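Local coordinates for putative D-alanine N-acetyltransferase of GNAT family (Desulfovibrio desulfuricans subsp. desulfuricans, PDB 2R7H), which probably transfers an acyl group, most likely acetyl, to an amine acceptor, as expected of a GNAT-family acetyltransferase whose substrate is only putatively assigned, at residues G67-F72 / A83-T88; E92-L97 / G127-F132; E134-R139 / A165-I170. One frame throughout, in Å; residues are numbered along the deposited sequence.

Contact 1 (G67-F72 / A83-T88); sequences GYHFVF and ACYGPT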
# COMPACT_ATOMS: atom_id res chain seq x y z
N GLY B 67 11.84 -4.49 4.73
CA GLY B 67 10.57 -5.21 4.56
C GLY B 67 10.33 -5.81 3.18
O GLY B 67 9.19 -6.13 2.84
N TYR B 68 11.40 -5.96 2.40
CA TYR B 68 11.34 -6.54 1.06
C TYR B 68 12.22 -7.79 1.09
O TYR B 68 13.40 -7.72 1.38
CB TYR B 68 11.81 -5.55 -0.02
CG TYR B 68 10.97 -4.31 -0.05
CD1 TYR B 68 9.63 -4.41 -0.38
CD2 TYR B 68 11.49 -3.05 0.21
CE1 TYR B 68 8.80 -3.32 -0.40
CE2 TYR B 68 10.66 -1.92 0.20
CZ TYR B 68 9.30 -2.08 -0.11
OH TYR B 68 8.42 -1.03 -0.16
N HIS B 69 11.60 -8.92 0.78
CA HIS B 69 12.22 -10.22 0.73
C HIS B 69 12.21 -10.69 -0.71
O HIS B 69 11.35 -10.29 -1.50
CB HIS B 69 11.44 -11.17 1.62
CG HIS B 69 11.43 -10.75 3.04
ND1 HIS B 69 12.26 -11.31 3.98
CD2 HIS B 69 10.76 -9.75 3.68
CE1 HIS B 69 12.05 -10.73 5.15
NE2 HIS B 69 11.15 -9.78 4.99
N PHE B 70 13.15 -11.58 -1.01
CA PHE B 70 13.38 -12.10 -2.34
C PHE B 70 13.67 -13.59 -2.39
O PHE B 70 14.25 -14.13 -1.45
CB PHE B 70 14.66 -11.43 -2.91
CG PHE B 70 14.55 -9.95 -3.05
CD1 PHE B 70 14.90 -9.11 -2.01
CD2 PHE B 70 14.04 -9.40 -4.19
CE1 PHE B 70 14.76 -7.73 -2.12
CE2 PHE B 70 13.89 -8.03 -4.30
CZ PHE B 70 14.25 -7.20 -3.25
N VAL B 71 13.24 -14.24 -3.48
CA VAL B 71 13.60 -15.67 -3.78
C VAL B 71 14.09 -15.58 -5.23
O VAL B 71 13.32 -15.21 -6.11
CB VAL B 71 12.44 -16.70 -3.72
CG1 VAL B 71 13.00 -18.09 -4.09
CG2 VAL B 71 11.74 -16.73 -2.34
N PHE B 72 15.38 -15.80 -5.45
CA PHE B 72 15.98 -15.75 -6.78
C PHE B 72 16.18 -17.16 -7.32
O PHE B 72 16.74 -17.98 -6.62
CB PHE B 72 17.37 -15.07 -6.72
CG PHE B 72 17.36 -13.69 -6.09
CD1 PHE B 72 16.87 -12.62 -6.79
CD2 PHE B 72 17.87 -13.48 -4.82
CE1 PHE B 72 16.87 -11.36 -6.24
CE2 PHE B 72 17.89 -12.22 -4.26
CZ PHE B 72 17.38 -11.15 -4.98
N ALA B 83 11.15 -13.70 -7.33
CA ALA B 83 9.91 -13.24 -6.70
C ALA B 83 10.34 -12.19 -5.65
O ALA B 83 11.41 -12.32 -5.05
CB ALA B 83 9.21 -14.34 -6.04
N CYS B 84 9.52 -11.16 -5.48
CA CYS B 84 9.74 -10.06 -4.54
C CYS B 84 8.46 -10.03 -3.68
O CYS B 84 7.31 -10.07 -4.18
CB CYS B 84 9.92 -8.72 -5.28
SG CYS B 84 10.20 -7.40 -4.08
N TYR B 85 8.62 -10.01 -2.37
CA TYR B 85 7.46 -10.01 -1.48
C TYR B 85 7.81 -9.43 -0.11
O TYR B 85 8.95 -9.16 0.17
CB TYR B 85 6.92 -11.46 -1.34
CG TYR B 85 7.77 -12.35 -0.48
CD1 TYR B 85 8.89 -12.97 -0.97
CD2 TYR B 85 7.46 -12.51 0.87
CE1 TYR B 85 9.66 -13.74 -0.14
CE2 TYR B 85 8.19 -13.27 1.68
CZ TYR B 85 9.30 -13.88 1.19
OH TYR B 85 10.02 -14.62 2.07
N GLY B 86 6.81 -9.27 0.76
CA GLY B 86 7.11 -8.72 2.07
C GLY B 86 5.93 -8.62 2.99
O GLY B 86 4.80 -8.73 2.56
N PRO B 87 6.20 -8.45 4.30
CA PRO B 87 5.02 -8.33 5.18
C PRO B 87 4.26 -7.03 4.95
O PRO B 87 4.84 -5.97 4.69
CB PRO B 87 5.62 -8.34 6.57
CG PRO B 87 7.01 -7.73 6.38
CD PRO B 87 7.45 -8.36 5.07
N THR B 88 2.94 -7.10 5.02
CA THR B 88 2.15 -5.91 4.83
C THR B 88 2.23 -5.01 6.09
O THR B 88 2.02 -5.51 7.21
CB THR B 88 0.69 -6.27 4.62
OG1 THR B 88 0.63 -7.24 3.55
CG2 THR B 88 -0.08 -5.05 4.24
O HOH W 1 6.51 -5.25 2.82
O HOH W 2 12.40 -14.97 1.30

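Contact 2 (E92-L97 / G127-F132); sequences EGTYDL and GGRLLF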
# COMPACT_ATOMS: atom_id res chain seq x y z
N GLU B 92 -0.79 -8.29 11.11
CA GLU B 92 -0.23 -9.48 11.79
C GLU B 92 -0.43 -10.64 10.85
O GLU B 92 -1.55 -10.98 10.58
CB GLU B 92 -0.96 -9.74 13.14
CG GLU B 92 -0.76 -11.15 13.86
CD GLU B 92 -1.77 -12.28 13.45
OE1 GLU B 92 -2.99 -12.25 13.84
OE2 GLU B 92 -1.31 -13.27 12.81
N GLY B 93 0.64 -11.21 10.29
CA GLY B 93 0.50 -12.37 9.43
C GLY B 93 -0.01 -12.21 8.01
O GLY B 93 -0.39 -13.20 7.38
N THR B 94 -0.05 -10.97 7.50
CA THR B 94 -0.47 -10.71 6.12
C THR B 94 0.77 -10.26 5.35
O THR B 94 1.55 -9.49 5.88
CB THR B 94 -1.58 -9.69 6.04
OG1 THR B 94 -2.72 -10.22 6.71
CG2 THR B 94 -2.02 -9.45 4.59
N TYR B 95 0.91 -10.77 4.14
CA TYR B 95 2.03 -10.50 3.25
C TYR B 95 1.54 -10.13 1.86
O TYR B 95 0.50 -10.56 1.44
CB TYR B 95 2.91 -11.78 3.14
CG TYR B 95 3.67 -12.08 4.40
CD1 TYR B 95 3.04 -12.64 5.51
CD2 TYR B 95 5.01 -11.79 4.50
CE1 TYR B 95 3.74 -12.86 6.70
CE2 TYR B 95 5.70 -11.99 5.66
CZ TYR B 95 5.07 -12.54 6.75
OH TYR B 95 5.78 -12.75 7.90
N ASP B 96 2.34 -9.35 1.17
CA ASP B 96 2.09 -8.99 -0.20
C ASP B 96 3.13 -9.59 -1.14
O ASP B 96 4.31 -9.49 -0.86
CB ASP B 96 2.12 -7.50 -0.40
CG ASP B 96 0.87 -6.83 0.14
OD1 ASP B 96 -0.23 -7.07 -0.38
OD2 ASP B 96 1.05 -6.00 1.01
N LEU B 97 2.67 -10.24 -2.20
CA LEU B 97 3.56 -10.72 -3.26
C LEU B 97 3.60 -9.52 -4.23
O LEU B 97 2.59 -9.20 -4.81
CB LEU B 97 2.96 -11.94 -4.02
CG LEU B 97 3.81 -12.48 -5.20
CD1 LEU B 97 5.24 -12.99 -4.77
CD2 LEU B 97 3.00 -13.60 -5.89
N GLY B 127 5.04 -17.42 10.25
CA GLY B 127 3.72 -17.35 10.85
C GLY B 127 2.63 -16.70 10.03
O GLY B 127 1.57 -16.39 10.57
N GLY B 128 2.85 -16.53 8.73
CA GLY B 128 1.85 -15.87 7.89
C GLY B 128 0.59 -16.68 7.67
O GLY B 128 0.63 -17.91 7.62
N ARG B 129 -0.53 -15.96 7.59
CA ARG B 129 -1.86 -16.48 7.35
C ARG B 129 -2.30 -16.22 5.93
O ARG B 129 -2.97 -17.07 5.35
CB ARG B 129 -2.88 -15.75 8.25
CG ARG B 129 -2.56 -15.77 9.74
CD ARG B 129 -3.47 -14.86 10.59
NE ARG B 129 -3.39 -13.46 10.19
CZ ARG B 129 -4.30 -12.80 9.47
NH1 ARG B 129 -5.44 -13.38 9.08
NH2 ARG B 129 -4.10 -11.54 9.17
N LEU B 130 -1.96 -15.04 5.38
CA LEU B 130 -2.40 -14.60 4.05
C LEU B 130 -1.33 -14.06 3.17
O LEU B 130 -0.43 -13.44 3.65
CB LEU B 130 -3.41 -13.47 4.22
CG LEU B 130 -4.73 -13.82 4.94
CD1 LEU B 130 -5.53 -12.55 5.34
CD2 LEU B 130 -5.44 -14.72 4.01
N LEU B 131 -1.47 -14.30 1.87
CA LEU B 131 -0.56 -13.74 0.87
C LEU B 131 -1.48 -13.09 -0.14
O LEU B 131 -2.35 -13.78 -0.70
CB LEU B 131 0.29 -14.79 0.16
CG LEU B 131 1.26 -14.28 -0.92
CD1 LEU B 131 2.24 -13.30 -0.32
CD2 LEU B 131 2.03 -15.43 -1.63
N PHE B 132 -1.28 -11.79 -0.35
CA PHE B 132 -2.05 -11.05 -1.30
C PHE B 132 -1.22 -10.68 -2.53
O PHE B 132 -0.06 -10.44 -2.41
CB PHE B 132 -2.64 -9.77 -0.69
CG PHE B 132 -3.76 -10.02 0.26
CD1 PHE B 132 -5.04 -10.28 -0.21
CD2 PHE B 132 -3.53 -10.06 1.62
CE1 PHE B 132 -6.03 -10.50 0.66
CE2 PHE B 132 -4.51 -10.31 2.48
CZ PHE B 132 -5.79 -10.52 2.01

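Contact 3 (E134-R139 / A165-I170); sequences ETSGIR and AGDDKI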
# COMPACT_ATOMS: atom_id res chain seq x y z
N GLU B 134 -1.78 -8.29 -6.26
CA GLU B 134 -2.64 -7.33 -6.97
C GLU B 134 -2.24 -7.28 -8.42
O GLU B 134 -1.05 -7.33 -8.72
CB GLU B 134 -2.44 -5.93 -6.39
CG GLU B 134 -2.70 -5.85 -4.95
CD GLU B 134 -2.61 -4.43 -4.41
OE1 GLU B 134 -1.85 -3.62 -4.97
OE2 GLU B 134 -3.27 -4.17 -3.42
N THR B 135 -3.21 -7.23 -9.32
CA THR B 135 -2.89 -7.09 -10.71
C THR B 135 -3.95 -6.26 -11.41
O THR B 135 -4.93 -5.81 -10.78
CB THR B 135 -2.62 -8.47 -11.40
OG1 THR B 135 -2.01 -8.23 -12.67
CG2 THR B 135 -3.89 -9.28 -11.56
N SER B 136 -3.73 -6.03 -12.70
CA SER B 136 -4.63 -5.24 -13.53
C SER B 136 -5.70 -6.11 -14.18
O SER B 136 -5.51 -7.29 -14.41
CB SER B 136 -3.83 -4.48 -14.58
OG SER B 136 -4.67 -3.95 -15.56
N GLY B 137 -6.82 -5.49 -14.49
CA GLY B 137 -7.93 -6.20 -15.14
C GLY B 137 -7.92 -6.15 -16.65
O GLY B 137 -8.85 -6.70 -17.26
N ILE B 138 -6.90 -5.52 -17.26
CA ILE B 138 -6.79 -5.40 -18.73
C ILE B 138 -6.36 -6.72 -19.40
O ILE B 138 -5.73 -7.58 -18.77
CB ILE B 138 -5.90 -4.18 -19.21
CG1 ILE B 138 -4.42 -4.35 -18.89
CG2 ILE B 138 -6.45 -2.87 -18.70
CD1 ILE B 138 -3.58 -3.15 -19.37
N ARG B 139 -6.68 -6.84 -20.70
CA ARG B 139 -6.35 -8.04 -21.51
C ARG B 139 -4.91 -8.55 -21.34
O ARG B 139 -4.68 -9.74 -21.10
CB ARG B 139 -6.66 -7.77 -23.00
N ALA B 165 -8.73 5.01 -16.26
CA ALA B 165 -10.03 4.68 -16.82
C ALA B 165 -9.94 3.33 -17.56
O ALA B 165 -9.01 3.10 -18.30
CB ALA B 165 -10.50 5.82 -17.78
N GLY B 166 -10.88 2.42 -17.28
CA GLY B 166 -10.86 1.09 -17.88
C GLY B 166 -9.80 0.11 -17.36
O GLY B 166 -9.75 -1.01 -17.85
N ASP B 167 -8.98 0.49 -16.37
CA ASP B 167 -7.93 -0.37 -15.83
C ASP B 167 -8.17 -0.61 -14.31
O ASP B 167 -7.76 0.16 -13.47
CB ASP B 167 -6.57 0.26 -16.11
CG ASP B 167 -5.42 -0.68 -15.86
OD1 ASP B 167 -5.60 -1.70 -15.18
OD2 ASP B 167 -4.32 -0.42 -16.38
N ASP B 168 -8.85 -1.71 -14.02
CA ASP B 168 -9.22 -2.10 -12.67
C ASP B 168 -8.11 -2.82 -11.94
O ASP B 168 -7.29 -3.46 -12.59
CB ASP B 168 -10.38 -3.08 -12.72
CG ASP B 168 -11.60 -2.52 -13.42
OD1 ASP B 168 -11.69 -1.29 -13.64
OD2 ASP B 168 -12.48 -3.34 -13.75
N LYS B 169 -8.09 -2.71 -10.60
CA LYS B 169 -7.12 -3.44 -9.80
C LYS B 169 -7.89 -4.61 -9.27
O LYS B 169 -8.98 -4.39 -8.73
CB LYS B 169 -6.58 -2.63 -8.60
CG LYS B 169 -5.49 -3.45 -7.81
CD LYS B 169 -4.68 -2.61 -6.87
CE LYS B 169 -5.40 -2.15 -5.70
NZ LYS B 169 -4.42 -1.55 -4.72
N ILE B 170 -7.35 -5.83 -9.43
CA ILE B 170 -7.97 -7.05 -8.90
C ILE B 170 -7.05 -7.51 -7.78
O ILE B 170 -5.82 -7.58 -7.98
CB ILE B 170 -8.15 -8.20 -9.92
CG1 ILE B 170 -9.07 -7.82 -11.09
CG2 ILE B 170 -8.82 -9.43 -9.21
CD1 ILE B 170 -8.59 -6.77 -11.95

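Contact 1 (G67-F72 / A83-T88)
Tyr85 CG sits between its backbone N and carbonyl carbon (chi1 74°), which turns the phenol toward strand 69-72 and under His69; His69 CG is anti to its own carbonyl carbon, beside the backbone N (chi1 -62°). His69 CB lies over one face of the phenol ring, offset toward the rim, 3.5 Å from Tyr85 CZ, a CH-pi contact. The imidazole itself slides past the phenol, the two planes near parallel but barely overlapping. Farther out, His69 CD2 approaches Pro87 CD, the two side chains crossing at about a right angle. The backbones form an antiparallel beta hairpin of strands 69-75 and 78-87, inside the central sheet of the GNAT fold. His69 and Tyr85 make one hydrogen-bonded pair, with His69 N 2.7 Å from Tyr85 O, and Val71 and Ala83 the next. Between them Phe70 and Cys84 form a non-hydrogen-bonded pair on the other sheet face, which helix 46-61 covers. Here Cys84 SG lies obliquely to the phenyl ring, 3.7 Å from Phe70 CE2, a sulfur-aromatic contact. Helix 111-125 packs on the Tyr85 and Ala83 side. Past the paired residues, a water donates to both Gly67 O and Pro87 O. Tyr68, next to this bridge, belongs with Tyr98 and Trp99 to the pocket that holds 2-ethoxyethanol.

Contact 2 (E92-L97 / G127-F132)
Arg129 reaches across to Glu92 and Gly93 with nearly its whole side chain. Its CB lies 3.7 Å from Gly93 O, and CG continues past the same oxygen. CD approaches the Glu92 carboxylate, the two side chains crossing at about a right angle. The chain bends at chi3 (-60°), turning Arg129 NE toward Glu92 O, 3.1 Å away. Arg129 NH2 bonds that same carbonyl oxygen, nearly along the C=O axis and 3.0 Å from Glu92 O. The guanidinium therefore grips one atom side-on with two nitrogens, the oxygen lying in its plane. NE also has a salt bridge to Glu92 OE2 whose hydrogen bond is weak; it is seen in one of two conformers of Glu92, so this and the approach of CD are less certain than the carbonyl grip. At the far tip, NH1 bonds Ala161 O of the second subunit, so the arginine also belongs to the dimer interface. Thr94 OG1, close to NH2 at a poor angle, instead bonds Phe162 O of the second subunit.

Gly93 O takes two backbone donors, Arg129 N and Leu130 N, just where the parallel pairing starts. Beyond it the ladder runs through Tyr95 N to Leu130 O, Phe132 N to Tyr95 O, and Leu97 N to Phe132 O, the last 2.7 Å. On one face Thr94 CG2 meets the Phe132 ring edge in its plane, 3.4 Å from Phe132 CE2. On the other, Leu131 CD1 packs on Tyr95 CB and Leu97 CB, beneath helix 111-125. Gly127, with positive phi, closes that helix as the C-prime residue of a Schellman motif. Parallel strands 94-102 and 130-136, connected through helix 111-125, form a beta-alpha-beta unit of the GNAT fold.

Contact 3 (E134-R139 / A165-I170)
Ser136 and Asp167 meet through a side-chain hydrogen bond: Ser136 OG donates to Asp167 OD1 at 2.5 Å, a separation shorter than usual whose exact length is doubtful. With OG anti to its own backbone N (chi1 167°), the hydroxyl also accepts from Ile138 N in a nearly straight bond, forming an ST turn where strand 130-136 ends. Asp167 OD2, the other carboxylate oxygen, has a salt bridge to Arg164.

The salt bridge across the contact joins Glu134 and Lys169; its hydrogen bond is weak, Lys169 NZ lying 3.1 Å from Glu134 OE2. The bend at chi3 (71°) turns CE toward the carboxylate, while Lys169 CD lies 3.6 Å from Glu134 OE1. The ammonium also makes a cation-pi contact with Phe162 of the same chain.

The backbone bonds belong to the antiparallel strands 130-136 and 167-175. Thr135 and Ile170 exchange two of them, with Ile170 N 2.8 Å from Thr135 O. Gly137 N adds another to Asp168 O at a more bent 135°, beyond the non-hydrogen-bonded pair Ser136 and Lys169.

Van der Waals contact is made by two isoleucines. Ile170 CD1 presses on the backbone of Gly137, 3.3 Å from Gly137 CA and tighter than usual. Ile138 CG2 lies against the carboxylate of Asp167, 3.7 Å from Asp167 CG.

The serine hydroxyl is thus used as both donor and acceptor, tying the turn after strand 130-136 to Asp167; the salt bridge to Arg164 would probably favour an ionised Asp167.

In the fold
From the N terminus, contact 1 comes first: it closes a short hairpin between strands 69-75 and 78-87. The chain then turns into strand 94-102, and contact 2 closes a longer loop through helix 111-125 to strand 130-136. Contact 3 picks up the later part of that strand and closes a third loop, through helix 142-150 and strand 154-159, back to strand 167-175. The loops follow in series, and none nests in or crosses another. Contacts 1 and 2 touch where Thr88 OG1 meets Asp96 OD2 and Gly86 O meets Asp96 N, which joins strands 78-87 and 94-102; contacts 2 and 3 share strand 130-136. Together they link five strands that neighbour one another in the mixed sheet.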